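Local coordinates for Alpha/beta hydrolase fold-3 domain protein (Sulfolobus islandicus, PDB 5LK6), which probably hydrolyses carboxylic esters, acting as a thermostable carboxylesterase or lipase of the alpha/beta hydrolase fold, at residues A22-V27 and G81-D86; P39-G44 and I97-N102; R111-Y116 and S208-S213; A236-A241 and N255-A260; Q249-A254 and V264-F269. All coordinates share one frame; numbering follows the deposited sequence.

Contact 1 (A22-V27 and G81-D86); sequences ASVDEV and GFVIGD
Ile84 meets Val27 in an uncommon isoleucine rotamer: with chi1 at 74°, CG1 sits between the backbone N and the carbonyl carbon, which leaves the short CG2 branch to face the helix. There Ile84 CG2 comes 3.7 Å from Val27 CG2, the two side chains crossing at about a right angle. Segment 81-86 starts at the last glycine of an HGGG run, the sequence that in alpha/beta hydrolases of the hormone-sensitive lipase family usually shapes the oxyanion hole. Helix 24-36 is thus packed on the loop that follows this run. The second touch is looser, Val24 CG1 to Val83 CG1 at 4.3 Å, one turn earlier on the helix. The join between the segments is purely apolar and small, but the surroundings add polar bonds: Arg28 NH2 bonds the Val83 carbonyl, and Asp86 forms a salt bridge with Arg32, both arginines lying further along the same helix. The helix itself opens with a capping box. Ser23 OG accepts from Glu26 N at 3.0 Å, and in return Ser23 N reaches Glu26 OE1 at 3.2 Å from above the carboxylate plane, 39° out of it.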
# COMPACT_ATOMS: atom_id res chain seq x y z
N ALA A 22 -30.11 -4.37 -16.67
CA ALA A 22 -30.97 -5.26 -15.87
C ALA A 22 -31.64 -4.40 -14.82
O ALA A 22 -31.23 -3.24 -14.56
CB ALA A 22 -30.17 -6.37 -15.24
N SER A 23 -32.66 -4.97 -14.21
CA SER A 23 -33.40 -4.25 -13.21
C SER A 23 -32.53 -4.00 -11.95
O SER A 23 -31.50 -4.63 -11.76
CB SER A 23 -34.65 -5.01 -12.85
OG SER A 23 -34.34 -6.13 -12.03
N VAL A 24 -32.97 -3.03 -11.13
CA VAL A 24 -32.36 -2.72 -9.87
C VAL A 24 -32.26 -3.97 -9.02
O VAL A 24 -31.24 -4.23 -8.47
CB VAL A 24 -33.17 -1.68 -9.11
CG1 VAL A 24 -32.63 -1.48 -7.68
CG2 VAL A 24 -33.16 -0.33 -9.83
N ASP A 25 -33.32 -4.77 -8.92
CA ASP A 25 -33.25 -5.99 -8.12
C ASP A 25 -32.36 -7.04 -8.71
O ASP A 25 -31.71 -7.74 -7.98
CB ASP A 25 -34.61 -6.64 -7.97
CG ASP A 25 -35.33 -6.18 -6.79
OD1 ASP A 25 -35.34 -4.95 -6.54
OD2 ASP A 25 -35.90 -7.08 -6.13
N GLU A 26 -32.42 -7.22 -10.03
CA GLU A 26 -31.54 -8.15 -10.70
C GLU A 26 -30.08 -7.79 -10.41
O GLU A 26 -29.31 -8.69 -10.11
CB GLU A 26 -31.85 -8.28 -12.20
CG GLU A 26 -33.04 -9.21 -12.54
CD GLU A 26 -33.91 -8.85 -13.81
OE1 GLU A 26 -33.52 -7.98 -14.67
OE2 GLU A 26 -35.01 -9.50 -13.93
N VAL A 27 -29.70 -6.50 -10.43
CA VAL A 27 -28.28 -6.15 -10.18
C VAL A 27 -27.89 -6.22 -8.70
O VAL A 27 -26.77 -6.57 -8.36
CB VAL A 27 -27.81 -4.81 -10.79
CG1 VAL A 27 -27.93 -4.84 -12.31
CG2 VAL A 27 -28.53 -3.64 -10.19
N GLY A 81 -22.61 2.37 -5.94
CA GLY A 81 -23.19 3.46 -6.70
C GLY A 81 -24.40 4.14 -6.10
O GLY A 81 -25.23 4.76 -6.82
N PHE A 82 -24.52 4.02 -4.78
CA PHE A 82 -25.68 4.52 -4.02
C PHE A 82 -26.97 3.74 -4.30
O PHE A 82 -28.05 4.22 -3.95
CB PHE A 82 -25.93 6.03 -4.31
CG PHE A 82 -24.73 6.92 -4.14
CD1 PHE A 82 -24.34 7.37 -2.86
CD2 PHE A 82 -23.98 7.33 -5.25
CE1 PHE A 82 -23.24 8.20 -2.69
CE2 PHE A 82 -22.89 8.17 -5.10
CZ PHE A 82 -22.51 8.59 -3.81
N VAL A 83 -26.86 2.62 -4.99
CA VAL A 83 -27.97 1.87 -5.44
C VAL A 83 -27.87 0.37 -5.04
O VAL A 83 -28.87 -0.24 -4.73
CB VAL A 83 -28.13 1.97 -6.96
CG1 VAL A 83 -29.22 1.06 -7.46
CG2 VAL A 83 -28.45 3.40 -7.37
N ILE A 84 -26.70 -0.25 -5.11
CA ILE A 84 -26.53 -1.68 -4.78
C ILE A 84 -25.62 -1.78 -3.56
O ILE A 84 -25.26 -0.76 -2.93
CB ILE A 84 -26.03 -2.51 -5.98
CG1 ILE A 84 -24.55 -2.27 -6.28
CG2 ILE A 84 -26.91 -2.21 -7.18
CD1 ILE A 84 -24.09 -2.98 -7.55
N GLY A 85 -25.34 -3.02 -3.18
CA GLY A 85 -24.64 -3.27 -1.96
C GLY A 85 -25.54 -3.08 -0.75
O GLY A 85 -26.65 -2.53 -0.84
N ASP A 86 -25.02 -3.53 0.38
CA ASP A 86 -25.72 -3.54 1.69
C ASP A 86 -24.86 -4.27 2.71
O ASP A 86 -23.85 -4.87 2.37
CB ASP A 86 -27.15 -4.14 1.64
CG ASP A 86 -27.22 -5.55 1.06
OD1 ASP A 86 -26.21 -6.29 0.97
OD2 ASP A 86 -28.37 -5.91 0.72

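Contact 2 (P39-G44 and I97-N102); sequences PKVEVG and ITNACN
Val43 lays its CG1 methyl over the junction of two helix residues, 4.1 Å from Asn99 CB and equally 4.1 Å from Thr98 CB. With chi1 at -78° this methyl stands opposite the residue's own carbonyl carbon, pointed at the helix. It crosses Thr98 at about a right angle and meets Asn99 more slantwise. Val41, two residues earlier, comes in beside it: its CG2 is 3.9 Å from Asn99 CB, so the same methylene carbon of the asparagine is touched by both valines. Their nearest approach to Asn99 is to this aliphatic root rather than to the amide oxygen or nitrogen. Thr98 likewise offers carbon, through CB and CG2, while its OG1 bonds to the carbonyl of Cys94 one turn back in the helix. In this alpha/beta hydrolase the irregular link between helix 24-36 and the edge strand 46-52 runs past the end of helix 91-101, a helix packed on the central sheet. Ile97 faces Leu74, Tyr76 and Val105 of that sheet. Arg95, from the same helix, donates to the Val41 carbonyl and adds a polar hold. The helix ends close by, where Cys101 is tied to Cys103 by a disulfide and Cys101 N still bonds Ile97 O at 2.7 Å.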
# COMPACT_ATOMS: atom_id res chain seq x y z
N PRO A 39 -15.18 -16.06 1.67
CA PRO A 39 -15.38 -16.54 3.03
C PRO A 39 -15.48 -15.42 4.08
O PRO A 39 -15.03 -14.29 3.88
CB PRO A 39 -14.11 -17.35 3.27
CG PRO A 39 -13.06 -16.56 2.52
CD PRO A 39 -13.80 -16.35 1.22
N LYS A 40 -16.06 -15.78 5.22
CA LYS A 40 -16.23 -14.89 6.35
C LYS A 40 -15.27 -15.28 7.48
O LYS A 40 -15.53 -16.24 8.16
CB LYS A 40 -17.67 -15.06 6.86
CG LYS A 40 -18.69 -14.63 5.84
CD LYS A 40 -20.10 -14.73 6.35
CE LYS A 40 -21.06 -14.34 5.26
NZ LYS A 40 -22.34 -13.90 5.88
N VAL A 41 -14.18 -14.56 7.70
CA VAL A 41 -13.33 -14.91 8.86
C VAL A 41 -14.14 -14.80 10.16
O VAL A 41 -15.02 -13.96 10.23
CB VAL A 41 -12.01 -14.10 8.93
CG1 VAL A 41 -11.22 -14.36 7.66
CG2 VAL A 41 -12.25 -12.60 9.10
N GLU A 42 -13.90 -15.70 11.13
CA GLU A 42 -14.49 -15.61 12.47
C GLU A 42 -13.90 -14.37 13.12
O GLU A 42 -12.75 -14.09 12.92
CB GLU A 42 -14.18 -16.83 13.34
CG GLU A 42 -15.31 -17.82 13.65
CD GLU A 42 -14.84 -18.90 14.69
OE1 GLU A 42 -14.38 -18.52 15.81
OE2 GLU A 42 -14.89 -20.13 14.37
N VAL A 43 -14.72 -13.61 13.84
CA VAL A 43 -14.29 -12.41 14.59
C VAL A 43 -14.90 -12.56 15.99
O VAL A 43 -15.21 -13.67 16.38
CB VAL A 43 -14.74 -11.09 13.88
CG1 VAL A 43 -13.82 -10.77 12.69
CG2 VAL A 43 -16.21 -11.14 13.46
N GLY A 44 -15.06 -11.49 16.76
CA GLY A 44 -15.82 -11.59 18.01
C GLY A 44 -17.33 -11.66 17.83
O GLY A 44 -17.88 -12.38 16.97
N ILE A 97 -11.77 -6.58 7.35
CA ILE A 97 -11.20 -5.35 7.92
C ILE A 97 -11.10 -5.44 9.45
O ILE A 97 -10.08 -5.08 10.03
CB ILE A 97 -12.03 -4.16 7.47
CG1 ILE A 97 -11.79 -3.98 5.98
CG2 ILE A 97 -11.69 -2.91 8.26
CD1 ILE A 97 -12.75 -3.04 5.35
N THR A 98 -12.16 -5.96 10.07
CA THR A 98 -12.27 -6.10 11.52
C THR A 98 -11.08 -6.86 12.07
O THR A 98 -10.36 -6.36 12.92
CB THR A 98 -13.60 -6.76 11.94
OG1 THR A 98 -14.68 -6.01 11.40
CG2 THR A 98 -13.78 -6.73 13.48
N ASN A 99 -10.88 -8.06 11.55
CA ASN A 99 -9.78 -8.91 11.95
C ASN A 99 -8.40 -8.29 11.60
O ASN A 99 -7.49 -8.46 12.36
CB ASN A 99 -10.00 -10.32 11.40
CG ASN A 99 -8.73 -11.11 11.30
OD1 ASN A 99 -7.92 -10.92 10.39
ND2 ASN A 99 -8.54 -12.00 12.22
N ALA A 100 -8.28 -7.51 10.53
CA ALA A 100 -7.06 -6.74 10.24
C ALA A 100 -6.82 -5.48 11.08
O ALA A 100 -5.66 -5.10 11.25
CB ALA A 100 -6.98 -6.36 8.76
N CYS A 101 -7.86 -4.79 11.54
CA CYS A 101 -7.69 -3.55 12.28
C CYS A 101 -7.72 -3.74 13.82
O CYS A 101 -7.39 -2.80 14.58
CB CYS A 101 -8.75 -2.50 11.85
SG CYS A 101 -10.45 -2.84 12.43
N ASN A 102 -8.15 -4.92 14.28
CA ASN A 102 -8.43 -5.18 15.71
C ASN A 102 -9.26 -4.01 16.32
O ASN A 102 -8.99 -3.49 17.42
CB ASN A 102 -7.12 -5.48 16.49
CG ASN A 102 -6.55 -6.89 16.21
OD1 ASN A 102 -7.25 -7.88 15.88
ND2 ASN A 102 -5.26 -6.97 16.33

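Contact 3 (R111-Y116 and S208-S213); sequences RLAPEY and SQYLRS. With SO4 (sulfate ion), chain E.
Ala113 and Pro114 carry the loop side of this contact, the peptide between them being cis; they belong to an RLAPE run, a sequence familiar from the hormone-sensitive lipase branch of the alpha/beta hydrolase fold. The apolar packing is done by Ala113, whose CB presses on the last turn of helix 200-210: it lies 3.7 Å from Tyr210 CA and 4.1 Å from Tyr210 CB, at the edge of the tyrosine ring and near its plane. With CG of Tyr210 opposite its backbone N (chi1 179°), the ring runs off past the alanine to stack on Phe82 and to meet Phe118 edge-to-face. Carbon against polar groups makes up the rest of the join. Ala113 CB also sits 3.5 Å from Gln209 O, a carbonyl that accepts a hydrogen bond from Lys117. The Gln209 side chain, bent at chi2 (-60°), runs alongside Pro114 and points the same way, bringing its NE2 to 3.4 Å from Pro114 CB. Pro114 in turn touches Val24 and Arg28, which extends the packing to helix 24-36. Ionic interactions lie beyond the packed residues: Glu115 pairs with Arg28, and at the other end Arg212, whose NH2 also pairs with Asp216, holds a sulfate that probably came from the crystallisation liquor and is shared with Arg221. The sulfur is in the guanidinium plane, at its edge, and two nearly straight bonds make the fork: Arg212 NH1 to sulfate O1 at 2.8 Å, and Arg212 NH2 to sulfate O3, also 2.8 Å.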
# COMPACT_ATOMS: atom_id res chain seq x y z
N ARG A 111 -29.68 4.48 3.50
CA ARG A 111 -30.77 4.38 2.52
C ARG A 111 -30.30 4.52 1.06
O ARG A 111 -29.53 5.46 0.72
CB ARG A 111 -31.83 5.47 2.80
CG ARG A 111 -32.83 5.14 3.92
CD ARG A 111 -33.69 6.34 4.27
NE ARG A 111 -32.87 7.46 4.78
CZ ARG A 111 -33.23 8.73 4.65
NH1 ARG A 111 -34.40 9.02 4.08
NH2 ARG A 111 -32.46 9.74 5.09
N LEU A 112 -30.82 3.61 0.21
CA LEU A 112 -30.39 3.51 -1.20
C LEU A 112 -31.35 4.12 -2.23
O LEU A 112 -32.59 4.17 -2.06
CB LEU A 112 -30.18 2.05 -1.54
CG LEU A 112 -29.20 1.25 -0.67
CD1 LEU A 112 -29.26 -0.28 -0.83
CD2 LEU A 112 -27.81 1.79 -0.97
N ALA A 113 -30.76 4.56 -3.32
CA ALA A 113 -31.50 4.96 -4.47
C ALA A 113 -31.82 3.70 -5.25
O ALA A 113 -31.16 2.68 -5.08
CB ALA A 113 -30.66 5.90 -5.29
N PRO A 114 -32.85 3.73 -6.10
CA PRO A 114 -33.66 4.91 -6.42
C PRO A 114 -34.75 5.27 -5.43
O PRO A 114 -35.37 6.34 -5.59
CB PRO A 114 -34.31 4.53 -7.74
CG PRO A 114 -34.49 3.07 -7.61
CD PRO A 114 -33.21 2.61 -6.97
N GLU A 115 -34.98 4.45 -4.40
CA GLU A 115 -36.10 4.72 -3.51
C GLU A 115 -35.84 5.97 -2.72
O GLU A 115 -36.74 6.76 -2.54
CB GLU A 115 -36.58 3.51 -2.67
CG GLU A 115 -35.62 2.33 -2.29
CD GLU A 115 -35.05 1.38 -3.42
OE1 GLU A 115 -35.60 0.24 -3.66
OE2 GLU A 115 -33.97 1.76 -3.97
N TYR A 116 -34.61 6.20 -2.31
CA TYR A 116 -34.24 7.40 -1.60
C TYR A 116 -33.13 8.07 -2.35
O TYR A 116 -32.03 7.51 -2.56
CB TYR A 116 -33.82 7.12 -0.13
CG TYR A 116 -34.88 6.38 0.62
CD1 TYR A 116 -35.96 7.07 1.21
CD2 TYR A 116 -34.85 4.98 0.69
CE1 TYR A 116 -36.98 6.37 1.87
CE2 TYR A 116 -35.86 4.27 1.33
CZ TYR A 116 -36.91 4.97 1.91
OH TYR A 116 -37.86 4.26 2.53
N SER A 208 -28.13 8.68 -12.48
CA SER A 208 -29.52 8.82 -12.95
C SER A 208 -30.45 8.36 -11.84
O SER A 208 -31.54 8.85 -11.76
CB SER A 208 -29.76 8.07 -14.30
OG SER A 208 -30.08 6.64 -14.17
N GLN A 209 -30.02 7.42 -11.00
CA GLN A 209 -30.86 6.91 -9.95
C GLN A 209 -30.79 7.73 -8.64
O GLN A 209 -31.81 7.88 -7.94
CB GLN A 209 -30.57 5.46 -9.67
CG GLN A 209 -30.69 4.46 -10.82
CD GLN A 209 -32.06 4.39 -11.47
OE1 GLN A 209 -32.22 4.90 -12.59
NE2 GLN A 209 -33.05 3.72 -10.82
N TYR A 210 -29.62 8.26 -8.31
CA TYR A 210 -29.40 8.91 -7.00
C TYR A 210 -29.68 10.42 -7.06
O TYR A 210 -30.38 10.95 -6.19
CB TYR A 210 -27.96 8.65 -6.59
CG TYR A 210 -27.40 9.20 -5.30
CD1 TYR A 210 -27.98 8.92 -4.10
CD2 TYR A 210 -26.23 9.91 -5.30
CE1 TYR A 210 -27.44 9.42 -2.91
CE2 TYR A 210 -25.66 10.41 -4.12
CZ TYR A 210 -26.27 10.15 -2.92
OH TYR A 210 -25.68 10.61 -1.76
N LEU A 211 -29.17 11.11 -8.10
CA LEU A 211 -29.24 12.57 -8.19
C LEU A 211 -30.63 13.03 -8.60
O LEU A 211 -31.38 12.29 -9.24
CB LEU A 211 -28.16 13.11 -9.11
CG LEU A 211 -26.71 12.77 -8.73
CD1 LEU A 211 -25.73 13.34 -9.70
CD2 LEU A 211 -26.37 13.31 -7.36
N ARG A 212 -31.02 14.20 -8.14
CA ARG A 212 -32.35 14.73 -8.43
C ARG A 212 -32.42 15.66 -9.64
O ARG A 212 -33.46 15.76 -10.31
CB ARG A 212 -32.88 15.51 -7.24
CG ARG A 212 -32.97 14.74 -5.92
CD ARG A 212 -33.19 15.70 -4.76
NE ARG A 212 -32.07 16.61 -4.58
CZ ARG A 212 -31.84 17.34 -3.50
NH1 ARG A 212 -32.65 17.30 -2.43
NH2 ARG A 212 -30.76 18.13 -3.48
N SER A 213 -31.34 16.39 -9.86
CA SER A 213 -31.20 17.35 -10.96
C SER A 213 -29.69 17.58 -11.18
O SER A 213 -28.85 17.15 -10.34
CB SER A 213 -31.91 18.69 -10.63
OG SER A 213 -31.18 19.47 -9.69
S SO4 E . -31.27 19.66 0.17
O1 SO4 E . -32.27 18.59 0.07
O2 SO4 E . -30.49 19.34 1.44
O3 SO4 E . -30.55 19.72 -1.16
O4 SO4 E . -31.85 21.00 0.19

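Contact 4 (A236-A241 and N255-A260); sequences ALIITA and NRLLQA
Ala236, Ile238 and Leu257 meet with no flat group among them, so neither face nor edge of any ring, amide or guanidinium enters the join; it is made of methyls. The one from the helix is Leu257 CD1. It lies 4.1 Å from Ile238 CD1 and 4.2 Å from Ala236 CB, reaching two residues that stand on the same face of the strand because they alternate with Leu237. Both longer chains are stretched out. Leu257 has CG opposite its carbonyl carbon and CD1 carried straight on (chi2 178°), and Ile238 extends CG1 and CD1 in the same fashion (chi2 173°), so that their last carbons meet although the chains themselves run at a slant to each other. The alpha/beta hydrolase fold builds much of its sheet from beta-alpha-beta crossovers, and this is one of them: strand 236-241 leads into helix 247-259, which returns to the neighbouring parallel strand 264-269. The methyl pairs lie under the C-terminal end of that helix, close to the start of the first strand. Val264 and Leu233 also pack on Leu257, while Ala254, one turn earlier, covers Ile238. Asn255 and Leu258 turn to other surroundings and pack on the second subunit, against its Pro2 and Asn271 respectively. Just beyond, the helix gives out at Ala260, whose N bonds Leu257 O at 2.9 Å.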
# COMPACT_ATOMS: atom_id res chain seq x y z
N ALA A 236 -5.79 11.11 6.13
CA ALA A 236 -6.42 10.23 5.14
C ALA A 236 -5.49 9.17 4.58
O ALA A 236 -4.28 9.40 4.33
CB ALA A 236 -6.94 11.06 3.99
N LEU A 237 -6.08 7.99 4.40
CA LEU A 237 -5.53 6.98 3.52
C LEU A 237 -6.43 6.91 2.29
O LEU A 237 -7.60 6.60 2.41
CB LEU A 237 -5.50 5.62 4.19
CG LEU A 237 -5.04 4.46 3.32
CD1 LEU A 237 -3.64 4.68 2.76
CD2 LEU A 237 -5.13 3.19 4.16
N ILE A 238 -5.86 7.17 1.13
CA ILE A 238 -6.61 7.08 -0.13
C ILE A 238 -5.99 5.97 -0.98
O ILE A 238 -4.80 5.98 -1.20
CB ILE A 238 -6.63 8.42 -0.86
CG1 ILE A 238 -7.37 9.40 0.04
CG2 ILE A 238 -7.39 8.27 -2.15
CD1 ILE A 238 -7.37 10.85 -0.43
N ILE A 239 -6.82 5.03 -1.41
CA ILE A 239 -6.39 3.92 -2.24
C ILE A 239 -7.06 4.08 -3.57
O ILE A 239 -8.24 4.39 -3.66
CB ILE A 239 -6.83 2.57 -1.65
CG1 ILE A 239 -6.01 2.28 -0.42
CG2 ILE A 239 -6.71 1.41 -2.64
CD1 ILE A 239 -6.67 1.19 0.41
N THR A 240 -6.30 3.76 -4.62
CA THR A 240 -6.71 4.04 -5.98
C THR A 240 -6.32 2.80 -6.80
O THR A 240 -5.43 1.96 -6.39
CB THR A 240 -6.06 5.40 -6.27
OG1 THR A 240 -7.06 6.47 -6.46
CG2 THR A 240 -5.10 5.38 -7.26
N ALA A 241 -7.07 2.58 -7.89
CA ALA A 241 -6.73 1.50 -8.82
C ALA A 241 -6.26 2.06 -10.15
O ALA A 241 -6.77 3.07 -10.64
CB ALA A 241 -7.87 0.56 -9.00
N ASN A 255 -4.41 15.01 -3.62
CA ASN A 255 -3.58 16.18 -3.80
C ASN A 255 -4.14 17.46 -3.22
O ASN A 255 -3.39 18.24 -2.64
CB ASN A 255 -3.24 16.36 -5.27
CG ASN A 255 -2.03 15.54 -5.67
OD1 ASN A 255 -0.98 15.73 -5.15
ND2 ASN A 255 -2.20 14.64 -6.60
N ARG A 256 -5.44 17.65 -3.34
CA ARG A 256 -6.11 18.81 -2.78
C ARG A 256 -6.12 18.80 -1.26
O ARG A 256 -5.96 19.86 -0.65
CB ARG A 256 -7.55 18.93 -3.31
CG ARG A 256 -7.63 19.52 -4.71
CD ARG A 256 -8.07 21.01 -4.70
NE ARG A 256 -7.84 21.59 -6.04
CZ ARG A 256 -8.57 21.37 -7.17
NH1 ARG A 256 -9.67 20.57 -7.18
NH2 ARG A 256 -8.21 21.98 -8.33
N LEU A 257 -6.30 17.62 -0.65
CA LEU A 257 -6.18 17.50 0.78
C LEU A 257 -4.77 17.86 1.19
O LEU A 257 -4.57 18.71 2.09
CB LEU A 257 -6.51 16.11 1.24
CG LEU A 257 -7.97 15.69 1.17
CD1 LEU A 257 -8.14 14.27 1.61
CD2 LEU A 257 -8.77 16.53 2.10
N LEU A 258 -3.77 17.26 0.52
CA LEU A 258 -2.37 17.58 0.79
C LEU A 258 -2.11 19.08 0.64
O LEU A 258 -1.44 19.65 1.49
CB LEU A 258 -1.42 16.83 -0.12
CG LEU A 258 -1.18 15.35 0.17
CD1 LEU A 258 -0.39 14.75 -1.01
CD2 LEU A 258 -0.43 15.17 1.48
N GLN A 259 -2.67 19.72 -0.39
CA GLN A 259 -2.46 21.14 -0.58
C GLN A 259 -3.07 21.98 0.59
O GLN A 259 -2.60 23.02 0.91
CB GLN A 259 -2.99 21.58 -1.95
CG GLN A 259 -2.66 23.04 -2.35
CD GLN A 259 -3.25 23.52 -3.71
OE1 GLN A 259 -2.54 24.16 -4.52
NE2 GLN A 259 -4.55 23.26 -3.94
N ALA A 260 -4.10 21.50 1.26
CA ALA A 260 -4.69 22.23 2.38
C ALA A 260 -4.14 21.77 3.73
O ALA A 260 -4.80 21.91 4.78
CB ALA A 260 -6.21 22.03 2.33

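Contact 5 (Q249-A254 and V264-F269); sequences QGEAYA and VTSVRF
Glu251 and Arg268 cross at about a right angle, yet their charged ends come edge to edge and nearly coplanar, the planes 26° apart. This salt bridge joins helix 247-259 to strand 264-269, which run nearly antiparallel in a beta-alpha-beta unit of the alpha/beta hydrolase fold. Arg268 presents the side of its guanidinium that carries NE and NH2: NH2 meets Glu251 OE1 on the syn side at 3.1 Å, somewhat out of the carboxylate plane (23°), and NE reaches OE2, whose position is less certain. A bend at chi3 (-79°) swings the arginine's end back to the helix, while Glu251 extends straight beyond CG. Were Arg268 an alanine, the Glu251 carboxylate would probably lose its charged mate and be held less firmly in its rotation. Further along the helix the contact is uncharged. Ala254 CB meets Ser266 at OG (3.7 Å) and CB (3.9 Å), and lies 4.2 Å from Val264 CG1; the Ser266 hydroxyl bonds to Asn270 of the second subunit. The strand itself pairs antiparallel with a strand of that subunit, so the sheet runs on across the interface. Ala254 O lies 3.9 Å from Val264 CG2.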
# COMPACT_ATOMS: atom_id res chain seq x y z
N GLN A 249 -9.54 11.17 -10.43
CA GLN A 249 -10.23 11.98 -9.41
C GLN A 249 -9.87 11.68 -7.91
O GLN A 249 -9.70 12.62 -7.07
CB GLN A 249 -11.76 11.98 -9.68
CG GLN A 249 -12.45 10.69 -9.37
CD GLN A 249 -13.90 10.76 -9.79
OE1 GLN A 249 -14.85 10.89 -8.96
NE2 GLN A 249 -14.10 10.71 -11.09
N GLY A 250 -9.73 10.40 -7.60
CA GLY A 250 -9.29 9.98 -6.27
C GLY A 250 -7.95 10.62 -5.94
O GLY A 250 -7.76 11.16 -4.87
N GLU A 251 -7.04 10.57 -6.89
CA GLU A 251 -5.71 11.19 -6.74
C GLU A 251 -5.76 12.69 -6.74
O GLU A 251 -5.00 13.28 -6.02
CB GLU A 251 -4.69 10.67 -7.77
CG GLU A 251 -4.45 9.19 -7.58
CD GLU A 251 -3.47 8.55 -8.55
OE1 GLU A 251 -2.73 9.26 -9.28
OE2 GLU A 251 -3.45 7.29 -8.54
N ALA A 252 -6.64 13.31 -7.50
CA ALA A 252 -6.90 14.74 -7.35
C ALA A 252 -7.32 15.13 -5.92
O ALA A 252 -6.75 16.08 -5.33
CB ALA A 252 -7.93 15.23 -8.34
N TYR A 253 -8.27 14.38 -5.36
CA TYR A 253 -8.75 14.65 -4.01
C TYR A 253 -7.61 14.51 -2.99
O TYR A 253 -7.38 15.38 -2.19
CB TYR A 253 -9.93 13.75 -3.62
CG TYR A 253 -10.71 14.25 -2.40
CD1 TYR A 253 -11.53 15.36 -2.49
CD2 TYR A 253 -10.66 13.58 -1.18
CE1 TYR A 253 -12.25 15.81 -1.41
CE2 TYR A 253 -11.37 14.01 -0.10
CZ TYR A 253 -12.16 15.13 -0.22
OH TYR A 253 -12.86 15.61 0.86
N ALA A 254 -6.86 13.45 -3.09
CA ALA A 254 -5.61 13.34 -2.35
C ALA A 254 -4.71 14.57 -2.42
O ALA A 254 -4.28 15.11 -1.41
CB ALA A 254 -4.83 12.12 -2.84
N VAL A 264 -2.00 13.08 4.07
CA VAL A 264 -2.56 12.03 3.25
C VAL A 264 -1.49 11.05 2.83
O VAL A 264 -0.40 11.44 2.38
CB VAL A 264 -3.14 12.58 1.95
CG1 VAL A 264 -3.86 11.46 1.19
CG2 VAL A 264 -4.05 13.76 2.22
N THR A 265 -1.82 9.77 2.93
CA THR A 265 -1.05 8.73 2.27
C THR A 265 -1.92 8.20 1.13
O THR A 265 -3.01 7.70 1.36
CB THR A 265 -0.68 7.61 3.23
OG1 THR A 265 0.35 8.10 4.11
CG2 THR A 265 -0.19 6.37 2.43
N SER A 266 -1.43 8.37 -0.09
CA SER A 266 -2.17 8.07 -1.31
C SER A 266 -1.40 6.94 -1.98
O SER A 266 -0.19 7.08 -2.30
CB SER A 266 -2.21 9.30 -2.21
OG SER A 266 -2.78 9.05 -3.49
N VAL A 267 -2.09 5.83 -2.16
CA VAL A 267 -1.49 4.64 -2.69
C VAL A 267 -2.24 4.16 -3.92
O VAL A 267 -3.44 3.94 -3.86
CB VAL A 267 -1.45 3.54 -1.60
CG1 VAL A 267 -1.02 2.23 -2.22
CG2 VAL A 267 -0.39 3.89 -0.56
N ARG A 268 -1.56 4.00 -5.05
CA ARG A 268 -2.18 3.43 -6.22
C ARG A 268 -1.83 1.97 -6.38
O ARG A 268 -0.67 1.63 -6.57
CB ARG A 268 -1.73 4.16 -7.47
CG ARG A 268 -2.34 3.60 -8.77
CD ARG A 268 -1.57 4.11 -9.95
NE ARG A 268 -1.93 5.45 -10.28
CZ ARG A 268 -1.60 6.07 -11.40
NH1 ARG A 268 -0.88 5.47 -12.29
NH2 ARG A 268 -1.98 7.31 -11.63
N PHE A 269 -2.85 1.13 -6.37
CA PHE A 269 -2.67 -0.30 -6.57
C PHE A 269 -2.66 -0.48 -8.07
O PHE A 269 -3.70 -0.35 -8.74
CB PHE A 269 -3.78 -1.11 -5.87
CG PHE A 269 -3.51 -1.33 -4.39
CD1 PHE A 269 -3.59 -0.27 -3.50
CD2 PHE A 269 -3.12 -2.56 -3.91
CE1 PHE A 269 -3.31 -0.45 -2.16
CE2 PHE A 269 -2.83 -2.75 -2.55
CZ PHE A 269 -2.92 -1.70 -1.68

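How the contacts relate
Contacts 4 and 5 share helix 247-259, which packs on strand 236-241 in the first and on its neighbour 264-269 in the second; their centres are 4 Å apart, with methyl packing toward one end of the helix and an ion pair toward the other. Both are buried and reach the second subunit. Contact 1 lies across the chain's centre from them, on the same side as contact 3, about 11 Å away between centres: Phe82 O probably accepts a hydrogen bond from Ala113 N, which joins the two loops directly. Contact 1 is buried and contact 3 only partly. Contact 2, partly buried like contact 3, touches none of the others; like contacts 1 and 4 it is carbon against carbon.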